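Local atomic coordinates of DUF1214 domain-containing protein (Burkholderia cenocepacia, PDB entry 6ANS), a protein that is of unknown function but carries DUF1214 family sequences and, in this crystal, holds a phosphate ion among tyrosine and arginine side chains. Residues H97-I102 with D317-D322; L259-Q264 with Y277-C282; L291-D296 with I363-V368; V340-T345 with L353-H358. All coordinates share one frame; numbering follows the deposited sequence.

Interaction 1 (H97-I102 with D317-D322); sequences HETAKI and DYRHFD
The extended chain of Lys101 runs antiparallel past the Tyr318 side chain. Its NZ lies 3.5 Å from Tyr318 CE2, oblique to the ring. Glu98 crosses the hydroxyl end of the same side chain at about a right angle, with CG 3.8 Å from Tyr318 OH. Beyond the ring, the aliphatic part of Glu98 packs on Arg319, CB lying 3.7 Å from Arg319 CD. The carboxylate of Glu98 bends away at chi2 (85°) and makes no salt bridge to that arginine. Further along, Thr99 CG2 sits against Arg319 NH1, and Thr99 O bonds Arg75 of helix 60-83.

No direct hydrogen bond joins the two loops. Water 2 does this work: it donates to Glu98 O and to Asp317 OD1, and accepts from Lys101 NZ at 2.8 Å. Lys101 NZ also bonds Ser315 OG, just before residues 317-322. Water 1 is a second link, 2.7 Å from Tyr318 OH and weakly bonded to His97 O.

Asp317 organises the 317-322 loop. Arg319 grips it side-on: NE reaches the syn lone pair of OD1 at 3.0 Å, and NH2 forms the salt bridge to OD2. The backbone N of Arg319 also bonds OD1, closing an Asx turn. His320 ND1 approaches OD2 from the face opposite Arg319 NH2. His320 itself meets Trp89 of the second subunit edge-to-face.

The 97-100 beta turn and Lys101 thus meet residues 317-322 through packing and water. The carboxylate of Asp317 is probably kept ionised by Arg319, and the nearby Lys101 ammonium, linked to OD1 through water 2, would probably add to this.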
# COMPACT_ATOMS: atom_id res chain seq x y z
N HIS A 97 -6.20 -3.24 -6.32
CA HIS A 97 -5.04 -3.93 -6.86
C HIS A 97 -5.07 -5.37 -6.36
O HIS A 97 -6.11 -5.87 -5.91
CB HIS A 97 -3.76 -3.18 -6.46
CG HIS A 97 -3.68 -2.90 -4.99
ND1 HIS A 97 -3.25 -3.83 -4.07
CD2 HIS A 97 -4.02 -1.80 -4.27
CE1 HIS A 97 -3.31 -3.31 -2.85
NE2 HIS A 97 -3.76 -2.07 -2.95
N GLU A 98 -3.90 -6.02 -6.36
CA GLU A 98 -3.86 -7.44 -6.06
C GLU A 98 -4.31 -7.76 -4.64
O GLU A 98 -4.84 -8.84 -4.40
CB GLU A 98 -2.45 -8.00 -6.30
CG GLU A 98 -2.01 -7.97 -7.74
CD GLU A 98 -1.40 -6.64 -8.14
OE1 GLU A 98 -1.36 -5.71 -7.29
OE2 GLU A 98 -0.96 -6.53 -9.30
N THR A 99 -4.11 -6.84 -3.68
CA THR A 99 -4.42 -7.17 -2.29
C THR A 99 -5.42 -6.21 -1.64
O THR A 99 -5.56 -6.22 -0.41
CB THR A 99 -3.16 -7.23 -1.43
OG1 THR A 99 -2.58 -5.93 -1.32
CG2 THR A 99 -2.10 -8.23 -2.01
N ALA A 100 -6.14 -5.41 -2.41
CA ALA A 100 -7.21 -4.57 -1.87
C ALA A 100 -8.19 -4.29 -3.00
O ALA A 100 -7.76 -3.81 -4.05
CB ALA A 100 -6.68 -3.25 -1.30
N LYS A 101 -9.47 -4.59 -2.79
CA LYS A 101 -10.40 -4.69 -3.90
C LYS A 101 -11.78 -4.14 -3.56
O LYS A 101 -12.28 -4.36 -2.45
CB LYS A 101 -10.52 -6.16 -4.36
CG LYS A 101 -9.20 -6.73 -4.92
CD LYS A 101 -9.33 -8.22 -5.27
CE LYS A 101 -8.01 -8.77 -5.83
NZ LYS A 101 -8.17 -10.18 -6.26
N ILE A 102 -12.40 -3.45 -4.51
CA ILE A 102 -13.69 -2.79 -4.31
C ILE A 102 -14.56 -2.96 -5.55
O ILE A 102 -14.14 -2.61 -6.66
CB ILE A 102 -13.53 -1.29 -4.02
CG1 ILE A 102 -12.82 -1.03 -2.69
CG2 ILE A 102 -14.92 -0.61 -4.04
CD1 ILE A 102 -12.49 0.45 -2.47
N ASP A 317 -8.43 -14.41 -6.49
CA ASP A 317 -7.02 -14.00 -6.47
C ASP A 317 -6.37 -14.36 -7.80
O ASP A 317 -5.79 -15.43 -7.97
CB ASP A 317 -6.29 -14.63 -5.29
CG ASP A 317 -4.84 -14.13 -5.18
OD1 ASP A 317 -4.42 -13.30 -6.02
OD2 ASP A 317 -4.12 -14.56 -4.25
N TYR A 318 -6.39 -13.40 -8.74
CA TYR A 318 -5.87 -13.68 -10.07
C TYR A 318 -4.35 -13.81 -10.12
O TYR A 318 -3.82 -14.12 -11.20
CB TYR A 318 -6.32 -12.60 -11.05
CG TYR A 318 -6.09 -11.18 -10.57
CD1 TYR A 318 -4.88 -10.53 -10.80
CD2 TYR A 318 -7.09 -10.50 -9.86
CE1 TYR A 318 -4.67 -9.22 -10.36
CE2 TYR A 318 -6.89 -9.20 -9.41
CZ TYR A 318 -5.69 -8.56 -9.66
OH TYR A 318 -5.49 -7.27 -9.22
N ARG A 319 -3.63 -13.57 -9.02
CA ARG A 319 -2.21 -13.92 -8.98
C ARG A 319 -2.03 -15.43 -9.04
O ARG A 319 -1.01 -15.92 -9.52
CB ARG A 319 -1.53 -13.38 -7.72
CG ARG A 319 -1.46 -11.87 -7.60
CD ARG A 319 -1.05 -11.44 -6.18
NE ARG A 319 -1.89 -12.04 -5.13
CZ ARG A 319 -1.67 -11.89 -3.82
NH1 ARG A 319 -0.65 -11.16 -3.38
NH2 ARG A 319 -2.46 -12.49 -2.94
N HIS A 320 -3.01 -16.19 -8.55
CA HIS A 320 -2.84 -17.63 -8.42
C HIS A 320 -3.94 -18.47 -9.04
O HIS A 320 -3.78 -19.69 -9.09
CB HIS A 320 -2.72 -18.02 -6.95
CG HIS A 320 -1.56 -17.38 -6.26
ND1 HIS A 320 -1.69 -16.29 -5.42
CD2 HIS A 320 -0.24 -17.67 -6.31
CE1 HIS A 320 -0.50 -15.95 -4.97
NE2 HIS A 320 0.40 -16.76 -5.50
N PHE A 321 -5.05 -17.88 -9.45
CA PHE A 321 -6.15 -18.63 -10.03
C PHE A 321 -6.57 -17.93 -11.32
O PHE A 321 -6.46 -16.71 -11.44
CB PHE A 321 -7.35 -18.73 -9.06
CG PHE A 321 -7.02 -19.36 -7.73
CD1 PHE A 321 -6.92 -20.73 -7.60
CD2 PHE A 321 -6.85 -18.57 -6.60
CE1 PHE A 321 -6.62 -21.31 -6.36
CE2 PHE A 321 -6.55 -19.13 -5.37
CZ PHE A 321 -6.44 -20.51 -5.24
N ASP A 322 -7.06 -18.73 -12.28
CA ASP A 322 -7.58 -18.20 -13.54
C ASP A 322 -9.04 -17.82 -13.31
O ASP A 322 -9.95 -18.64 -13.43
CB ASP A 322 -7.45 -19.25 -14.65
CG ASP A 322 -6.01 -19.69 -14.86
OD1 ASP A 322 -5.12 -18.83 -14.83
OD2 ASP A 322 -5.78 -20.91 -15.03
O HOH W 1 -7.48 -5.75 -8.32
O HOH W 2 -5.38 -10.68 -6.45

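Interaction 2 (L259-Q264 with Y277-C282); sequences LPPADQ and YYYHSC. With EDO (1,2-ethanediol), chain H; PO4 (phosphate ion), chain E.
The end of the loop before helix 264-269, with the first residue of that helix, docks on the outermost strand 276-284 here, beside the phosphate site. Gln264 imitates a neighbouring strand. Its OE1 accepts from Tyr278 N at 3.0 Å, and its NE2 donates to Tyr278 O at 2.8 Å, in the carbonyl plane on a lone pair. That oxygen also takes Ala262 N at 3.1 Å. The Gln264 chain bends at chi2 (-55°), and this lays its amide flat over the Tyr277 ring, the planes 9° apart. NE2 stands over the ring centre. Pro261 CB touches Tyr277 OH at 3.4 Å, while Pro261 CA rests on Tyr279 CD1. Leu259 CG packs on Tyr279 CB. Water 3 bridges Pro260 O and His280 N.

Tyr278 and His280 carry the ligand side of the strand. Tyr278 OH donates to phosphate O4 at 2.5 Å, and His280 NE2 bonds O2 of an ethanediol at 2.6 Å. Both groups probably come from the crystallisation liquor. Tyr111, Arg194 and Arg366 also bind the phosphate.

Strand 360-368 pairs with 276-284 in the sheet. Cys267 of helix 264-269 packs on Ala262, Tyr278 and His280, while Tyr279 OH bonds His375.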
# COMPACT_ATOMS: atom_id res chain seq x y z
N LEU A 259 -26.97 -13.99 -15.65
CA LEU A 259 -26.10 -12.81 -15.80
C LEU A 259 -26.83 -11.71 -16.55
O LEU A 259 -26.44 -11.33 -17.66
CB LEU A 259 -24.81 -13.20 -16.50
CG LEU A 259 -23.64 -12.24 -16.44
CD1 LEU A 259 -23.44 -11.78 -15.01
CD2 LEU A 259 -22.37 -12.95 -16.96
N PRO A 260 -27.89 -11.15 -15.96
CA PRO A 260 -28.67 -10.12 -16.65
C PRO A 260 -27.90 -8.82 -16.74
O PRO A 260 -26.97 -8.58 -15.96
CB PRO A 260 -29.92 -9.97 -15.76
CG PRO A 260 -29.43 -10.29 -14.40
CD PRO A 260 -28.39 -11.38 -14.59
N PRO A 261 -28.26 -7.96 -17.70
CA PRO A 261 -27.67 -6.62 -17.77
C PRO A 261 -27.95 -5.85 -16.48
O PRO A 261 -29.04 -5.94 -15.91
CB PRO A 261 -28.38 -5.97 -18.96
CG PRO A 261 -29.01 -7.09 -19.73
CD PRO A 261 -29.30 -8.18 -18.73
N ALA A 262 -26.96 -5.08 -16.03
CA ALA A 262 -27.11 -4.29 -14.83
C ALA A 262 -27.87 -3.00 -15.12
O ALA A 262 -28.09 -2.63 -16.27
CB ALA A 262 -25.75 -3.96 -14.21
N ASP A 263 -28.30 -2.34 -14.06
CA ASP A 263 -28.78 -0.97 -14.14
C ASP A 263 -27.58 -0.09 -14.48
O ASP A 263 -26.75 0.20 -13.61
CB ASP A 263 -29.43 -0.57 -12.81
CG ASP A 263 -29.96 0.87 -12.80
OD1 ASP A 263 -29.45 1.73 -13.55
OD2 ASP A 263 -30.88 1.14 -12.00
N GLN A 264 -27.48 0.34 -15.74
CA GLN A 264 -26.27 1.03 -16.18
C GLN A 264 -26.08 2.36 -15.46
O GLN A 264 -24.98 2.68 -15.01
CB GLN A 264 -26.29 1.23 -17.70
CG GLN A 264 -26.37 -0.09 -18.49
CD GLN A 264 -25.23 -1.07 -18.13
OE1 GLN A 264 -24.07 -0.67 -18.02
NE2 GLN A 264 -25.57 -2.33 -17.94
N TYR A 277 -20.42 -1.21 -20.57
CA TYR A 277 -21.72 -1.79 -20.30
C TYR A 277 -21.51 -2.99 -19.38
O TYR A 277 -20.74 -3.91 -19.72
CB TYR A 277 -22.39 -2.20 -21.62
CG TYR A 277 -23.85 -2.54 -21.53
CD1 TYR A 277 -24.26 -3.83 -21.24
CD2 TYR A 277 -24.83 -1.57 -21.76
CE1 TYR A 277 -25.60 -4.16 -21.18
CE2 TYR A 277 -26.19 -1.89 -21.69
CZ TYR A 277 -26.56 -3.19 -21.40
OH TYR A 277 -27.89 -3.54 -21.32
N TYR A 278 -22.15 -2.96 -18.21
CA TYR A 278 -21.90 -3.92 -17.14
C TYR A 278 -23.01 -4.95 -17.03
O TYR A 278 -24.19 -4.66 -17.24
CB TYR A 278 -21.77 -3.20 -15.80
CG TYR A 278 -20.64 -2.20 -15.68
CD1 TYR A 278 -19.41 -2.57 -15.12
CD2 TYR A 278 -20.81 -0.87 -16.07
CE1 TYR A 278 -18.37 -1.65 -14.99
CE2 TYR A 278 -19.77 0.06 -15.94
CZ TYR A 278 -18.55 -0.34 -15.40
OH TYR A 278 -17.52 0.56 -15.24
N TYR A 279 -22.61 -6.17 -16.65
CA TYR A 279 -23.50 -7.21 -16.13
C TYR A 279 -22.96 -7.66 -14.78
O TYR A 279 -21.78 -7.99 -14.67
CB TYR A 279 -23.58 -8.43 -17.06
CG TYR A 279 -23.89 -8.12 -18.52
CD1 TYR A 279 -25.11 -8.48 -19.08
CD2 TYR A 279 -22.96 -7.48 -19.33
CE1 TYR A 279 -25.39 -8.21 -20.43
CE2 TYR A 279 -23.24 -7.19 -20.66
CZ TYR A 279 -24.46 -7.56 -21.20
OH TYR A 279 -24.72 -7.30 -22.52
N HIS A 280 -23.82 -7.66 -13.76
CA HIS A 280 -23.47 -8.12 -12.43
C HIS A 280 -24.46 -9.18 -11.98
O HIS A 280 -25.67 -9.02 -12.14
CB HIS A 280 -23.50 -6.97 -11.39
CG HIS A 280 -22.44 -5.92 -11.59
ND1 HIS A 280 -21.10 -6.14 -11.36
CD2 HIS A 280 -22.55 -4.61 -11.94
CE1 HIS A 280 -20.42 -5.03 -11.60
NE2 HIS A 280 -21.27 -4.08 -11.94
N SER A 281 -23.95 -10.23 -11.34
CA SER A 281 -24.85 -11.20 -10.73
C SER A 281 -24.13 -11.93 -9.60
O SER A 281 -22.93 -11.72 -9.36
CB SER A 281 -25.37 -12.20 -11.76
OG SER A 281 -26.58 -12.81 -11.30
N CYS A 282 -24.87 -12.80 -8.92
CA CYS A 282 -24.29 -13.73 -7.98
C CYS A 282 -24.40 -15.14 -8.55
O CYS A 282 -25.22 -15.41 -9.43
CB CYS A 282 -24.96 -13.64 -6.60
SG CYS A 282 -26.67 -14.23 -6.54
C1 EDO H . -18.57 -0.56 -10.57
O1 EDO H . -17.34 -0.72 -11.31
C2 EDO H . -19.78 -0.46 -11.50
O2 EDO H . -20.18 -1.74 -12.02
P PO4 E . -14.71 -0.97 -13.71
O1 PO4 E . -14.85 -1.49 -15.12
O2 PO4 E . -14.90 -2.13 -12.79
O3 PO4 E . -13.36 -0.33 -13.50
O4 PO4 E . -15.78 0.07 -13.51
O HOH W 3 -26.76 -7.20 -13.69

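Interaction 3 (L291-D296 with I363-V368); sequences LVIDVD and ICWRWV. With PO4 (phosphate ion), chain E.
Ile293 and Ile363 reach toward each other tip to tip, their CD1 atoms 3.6 Å apart. Next to them, Ile293 CG2 touches Trp365 CZ3 at 3.8 Å, the two side chains sliding past in opposite directions. Val295 CG1 lies 3.9 Å from Trp365 CZ2, oblique to the indole. The same methyl meets Trp367 at the ring edge, 4.1 Å from CZ2. In Trp365, CG anti to the backbone N (chi1 -171°) sends the indole across to the facing strand.

No hydrogen bond crosses. The two strands belong to different four-stranded sheets. Their axes approach to 11.7 Å and run nearly parallel, 12° apart. The contact is therefore a face-to-face packing of two sheets with a hydrophobic core between them.

The indoles are also packed against one another and against Trp304. Trp365 NE1 stands over a face of Trp367, 3.3 Å above its plane and offset toward the rim, and Trp304 stacks on Trp365. Trp367 NE1 bonds Val374 O.

Away from this core, Arg366 turns to the phosphate. NE reaches O1 at 2.7 Å and NH2 reaches O2 at 2.9 Å. Cys364 SG lies over the centre of the guanidinium, and Gln307 and Asn305 hold NH1.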
# COMPACT_ATOMS: atom_id res chain seq x y z
N LEU A 291 -21.18 -23.63 -14.28
CA LEU A 291 -22.02 -22.60 -14.89
C LEU A 291 -21.50 -22.35 -16.30
O LEU A 291 -20.36 -21.93 -16.48
CB LEU A 291 -21.98 -21.31 -14.07
CG LEU A 291 -22.92 -20.22 -14.59
CD1 LEU A 291 -24.39 -20.62 -14.41
CD2 LEU A 291 -22.63 -18.90 -13.94
N VAL A 292 -22.35 -22.60 -17.29
CA VAL A 292 -22.00 -22.44 -18.69
C VAL A 292 -22.56 -21.10 -19.17
O VAL A 292 -23.78 -20.91 -19.20
CB VAL A 292 -22.54 -23.59 -19.55
CG1 VAL A 292 -22.09 -23.42 -21.00
CG2 VAL A 292 -22.10 -24.94 -18.97
N ILE A 293 -21.67 -20.19 -19.55
CA ILE A 293 -22.03 -18.87 -20.03
C ILE A 293 -21.76 -18.82 -21.53
O ILE A 293 -20.69 -19.27 -21.98
CB ILE A 293 -21.24 -17.76 -19.31
CG1 ILE A 293 -21.28 -17.97 -17.79
CG2 ILE A 293 -21.76 -16.38 -19.68
CD1 ILE A 293 -20.34 -17.05 -17.02
N ASP A 294 -22.71 -18.27 -22.29
CA ASP A 294 -22.62 -18.22 -23.75
C ASP A 294 -23.05 -16.86 -24.25
O ASP A 294 -24.05 -16.30 -23.80
CB ASP A 294 -23.53 -19.26 -24.42
CG ASP A 294 -22.97 -20.66 -24.33
OD1 ASP A 294 -21.94 -20.93 -24.98
OD2 ASP A 294 -23.57 -21.48 -23.62
N VAL A 295 -22.29 -16.34 -25.22
CA VAL A 295 -22.73 -15.25 -26.09
C VAL A 295 -22.67 -15.76 -27.52
O VAL A 295 -21.68 -16.38 -27.92
CB VAL A 295 -21.88 -13.98 -25.90
CG1 VAL A 295 -22.14 -13.37 -24.52
CG2 VAL A 295 -20.39 -14.27 -26.09
N ASP A 296 -23.77 -15.58 -28.27
CA ASP A 296 -23.85 -16.16 -29.60
C ASP A 296 -22.95 -15.43 -30.59
O ASP A 296 -22.43 -16.05 -31.52
CB ASP A 296 -25.30 -16.16 -30.08
CG ASP A 296 -26.18 -17.06 -29.23
OD1 ASP A 296 -25.64 -18.01 -28.63
OD2 ASP A 296 -27.40 -16.81 -29.14
N ILE A 363 -20.21 -12.19 -9.98
CA ILE A 363 -19.62 -12.30 -11.31
C ILE A 363 -19.97 -11.03 -12.08
O ILE A 363 -21.06 -10.48 -11.92
CB ILE A 363 -20.12 -13.58 -12.02
CG1 ILE A 363 -19.49 -13.74 -13.41
CG2 ILE A 363 -21.64 -13.58 -12.17
CD1 ILE A 363 -19.75 -15.11 -14.00
N CYS A 364 -19.01 -10.56 -12.89
CA CYS A 364 -19.17 -9.34 -13.67
C CYS A 364 -18.67 -9.54 -15.10
O CYS A 364 -17.55 -10.02 -15.31
CB CYS A 364 -18.40 -8.17 -13.02
SG CYS A 364 -18.38 -6.61 -13.98
N TRP A 365 -19.48 -9.12 -16.07
CA TRP A 365 -19.14 -9.12 -17.48
C TRP A 365 -19.13 -7.68 -17.97
O TRP A 365 -19.99 -6.88 -17.57
CB TRP A 365 -20.15 -9.97 -18.27
CG TRP A 365 -19.78 -10.21 -19.72
CD1 TRP A 365 -19.67 -9.28 -20.72
CD2 TRP A 365 -19.51 -11.48 -20.34
NE1 TRP A 365 -19.34 -9.89 -21.91
CE2 TRP A 365 -19.24 -11.24 -21.70
CE3 TRP A 365 -19.49 -12.80 -19.87
CZ2 TRP A 365 -18.92 -12.27 -22.59
CZ3 TRP A 365 -19.17 -13.82 -20.76
CH2 TRP A 365 -18.90 -13.55 -22.11
N ARG A 366 -18.15 -7.34 -18.81
CA ARG A 366 -18.03 -6.00 -19.37
C ARG A 366 -17.94 -6.05 -20.89
O ARG A 366 -17.13 -6.80 -21.43
CB ARG A 366 -16.78 -5.28 -18.87
CG ARG A 366 -16.78 -4.92 -17.39
CD ARG A 366 -15.44 -4.26 -17.07
NE ARG A 366 -15.23 -4.13 -15.64
CZ ARG A 366 -14.84 -5.13 -14.84
NH1 ARG A 366 -14.64 -6.34 -15.35
NH2 ARG A 366 -14.68 -4.91 -13.54
N TRP A 367 -18.76 -5.25 -21.56
CA TRP A 367 -18.46 -4.77 -22.91
C TRP A 367 -17.92 -3.35 -22.80
O TRP A 367 -18.52 -2.51 -22.13
CB TRP A 367 -19.69 -4.76 -23.83
CG TRP A 367 -20.44 -6.06 -23.99
CD1 TRP A 367 -21.74 -6.28 -23.68
CD2 TRP A 367 -19.94 -7.29 -24.53
NE1 TRP A 367 -22.09 -7.58 -23.99
CE2 TRP A 367 -21.00 -8.21 -24.51
CE3 TRP A 367 -18.70 -7.69 -25.03
CZ2 TRP A 367 -20.85 -9.53 -24.96
CZ3 TRP A 367 -18.55 -9.00 -25.48
CH2 TRP A 367 -19.63 -9.90 -25.44
N VAL A 368 -16.78 -3.09 -23.44
CA VAL A 368 -16.18 -1.76 -23.47
C VAL A 368 -16.23 -1.24 -24.91
O VAL A 368 -15.61 -1.82 -25.82
CB VAL A 368 -14.74 -1.78 -22.93
CG1 VAL A 368 -14.16 -0.37 -22.92
CG2 VAL A 368 -14.72 -2.37 -21.52
P PO4 E . -14.71 -0.97 -13.71
O1 PO4 E . -14.85 -1.49 -15.12
O2 PO4 E . -14.90 -2.13 -12.79
O3 PO4 E . -13.36 -0.33 -13.50
O4 PO4 E . -15.78 0.07 -13.51

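Interaction 4 (V340-T345 with L353-H358); sequences VIVAAT and LDTAGH
Leu353 meets strand 338-343 along its length. Its CB lies 4.0 Å from Val342 CG2. CG comes 3.8 Å from Val340 CG1. CD1 then fits between these two valines, 3.9 Å from Val342 CG2 and about as far from Val340 CG1. With CG anti to the carbonyl carbon (chi1 -58°), the branch lies on the same sheet face as Val342 and reaches both valines. Val306 of strand 303-309, in the facing sheet, also touches this leucine. Further on, Val342 CG1 meets Thr355 CG2 at 3.6 Å, and Leu308 packs on both residues.

The backbones pair as parallel strands at the edge of a mixed four-stranded sheet. Leu353 sits beside Val342, and Asp354 beside Ala343. Leu353 N donates to Ile341 O at 2.7 Å, and Leu353 O accepts from Ala343 N. Thr355 N closes the ladder on Ala343 O, a carbonyl that also takes Trp352 NE1. Between these bonds, Val342 CA makes a CA-H...O contact with Leu353 O.

Just past the ladder contact continues: Thr355 OG1 lies 3.5 Å from Ala344 CA. Water 4 donates to both Ala344 O and Asp354 OD1, at 2.6 Å each, and links the two chains there. Asp354 OD1 also accepts Ala356 N, met from above the carboxylate plane, in an Asx turn. A type I' turn follows from Thr355 to His358. His358 ND1 bonds back to Ala356 O, and its NE2 bonds Glu65 of helix 60-83.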
# COMPACT_ATOMS: atom_id res chain seq x y z
N VAL A 340 -17.76 -19.55 -21.86
CA VAL A 340 -16.93 -19.45 -20.67
C VAL A 340 -17.55 -20.33 -19.59
O VAL A 340 -18.75 -20.21 -19.30
CB VAL A 340 -16.82 -18.00 -20.16
CG1 VAL A 340 -15.97 -17.95 -18.91
CG2 VAL A 340 -16.24 -17.08 -21.24
N ILE A 341 -16.74 -21.18 -18.95
CA ILE A 341 -17.22 -22.16 -17.99
C ILE A 341 -16.68 -21.81 -16.61
O ILE A 341 -15.46 -21.69 -16.42
CB ILE A 341 -16.79 -23.58 -18.37
CG1 ILE A 341 -17.18 -23.90 -19.82
CG2 ILE A 341 -17.35 -24.58 -17.37
CD1 ILE A 341 -18.61 -24.32 -20.01
N VAL A 342 -17.58 -21.65 -15.64
CA VAL A 342 -17.25 -21.48 -14.23
C VAL A 342 -17.31 -22.85 -13.57
O VAL A 342 -18.36 -23.50 -13.59
CB VAL A 342 -18.22 -20.50 -13.54
CG1 VAL A 342 -17.83 -20.26 -12.11
CG2 VAL A 342 -18.30 -19.18 -14.30
N ALA A 343 -16.20 -23.31 -12.98
CA ALA A 343 -16.12 -24.66 -12.41
C ALA A 343 -14.88 -24.79 -11.53
O ALA A 343 -13.99 -23.93 -11.52
CB ALA A 343 -16.12 -25.73 -13.50
N ALA A 344 -14.82 -25.91 -10.80
CA ALA A 344 -13.68 -26.17 -9.91
C ALA A 344 -12.44 -26.63 -10.68
O ALA A 344 -11.31 -26.39 -10.22
CB ALA A 344 -14.06 -27.24 -8.88
N THR A 345 -12.61 -27.31 -11.81
CA THR A 345 -11.50 -27.70 -12.67
C THR A 345 -11.89 -27.42 -14.12
O THR A 345 -13.07 -27.38 -14.46
CB THR A 345 -11.14 -29.19 -12.48
OG1 THR A 345 -12.30 -30.00 -12.68
CG2 THR A 345 -10.55 -29.45 -11.10
N LEU A 353 -13.32 -20.11 -15.73
CA LEU A 353 -13.20 -19.34 -14.50
C LEU A 353 -13.17 -20.31 -13.32
O LEU A 353 -14.13 -21.07 -13.11
CB LEU A 353 -14.36 -18.34 -14.36
CG LEU A 353 -14.51 -17.33 -15.50
CD1 LEU A 353 -15.70 -16.41 -15.27
CD2 LEU A 353 -13.22 -16.51 -15.73
N ASP A 354 -12.07 -20.28 -12.55
CA ASP A 354 -11.84 -21.20 -11.44
C ASP A 354 -12.61 -20.73 -10.21
O ASP A 354 -12.42 -19.60 -9.76
CB ASP A 354 -10.34 -21.27 -11.15
CG ASP A 354 -9.98 -22.30 -10.08
OD1 ASP A 354 -10.88 -22.81 -9.37
OD2 ASP A 354 -8.77 -22.57 -9.94
N THR A 355 -13.46 -21.60 -9.64
CA THR A 355 -14.21 -21.20 -8.45
C THR A 355 -13.33 -21.09 -7.21
O THR A 355 -13.75 -20.47 -6.22
CB THR A 355 -15.38 -22.15 -8.17
OG1 THR A 355 -14.92 -23.51 -8.09
CG2 THR A 355 -16.47 -22.02 -9.26
N ALA A 356 -12.13 -21.66 -7.23
CA ALA A 356 -11.09 -21.36 -6.24
C ALA A 356 -11.59 -21.57 -4.81
O ALA A 356 -11.39 -20.74 -3.92
CB ALA A 356 -10.58 -19.92 -6.43
N GLY A 357 -12.27 -22.70 -4.60
CA GLY A 357 -12.72 -23.07 -3.28
C GLY A 357 -14.02 -22.44 -2.82
O GLY A 357 -14.47 -22.75 -1.72
N HIS A 358 -14.62 -21.56 -3.62
CA HIS A 358 -15.82 -20.84 -3.22
C HIS A 358 -17.07 -21.59 -3.66
O HIS A 358 -17.16 -22.03 -4.81
CB HIS A 358 -15.85 -19.43 -3.80
CG HIS A 358 -14.82 -18.52 -3.23
ND1 HIS A 358 -13.47 -18.72 -3.42
CD2 HIS A 358 -14.94 -17.43 -2.45
CE1 HIS A 358 -12.80 -17.77 -2.79
NE2 HIS A 358 -13.67 -16.98 -2.19
O HOH W 4 -10.67 -25.02 -8.08

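How the interactions relate
From the N terminus, residues 97-102 meet 317-322, and interaction 1 closes a long loop with 214 residues between. Interaction 2 lies wholly within that loop and closes a short one, 259-264 onto strand 276-284. Interaction 3 opens at 291-296, before interaction 1 closes, and ends at 363-368, so these two cross. Interaction 4 falls inside the span of interaction 3. Interactions 2 and 3 share the sheet of strands 276-284 and 360-368, and both reach the phosphate. Interactions 3 and 4 share the mixed sheet packed against it, through strands 289-295 and 338-343. Interaction 1 joins interaction 4 where Asp322 O probably bonds Asp354 N.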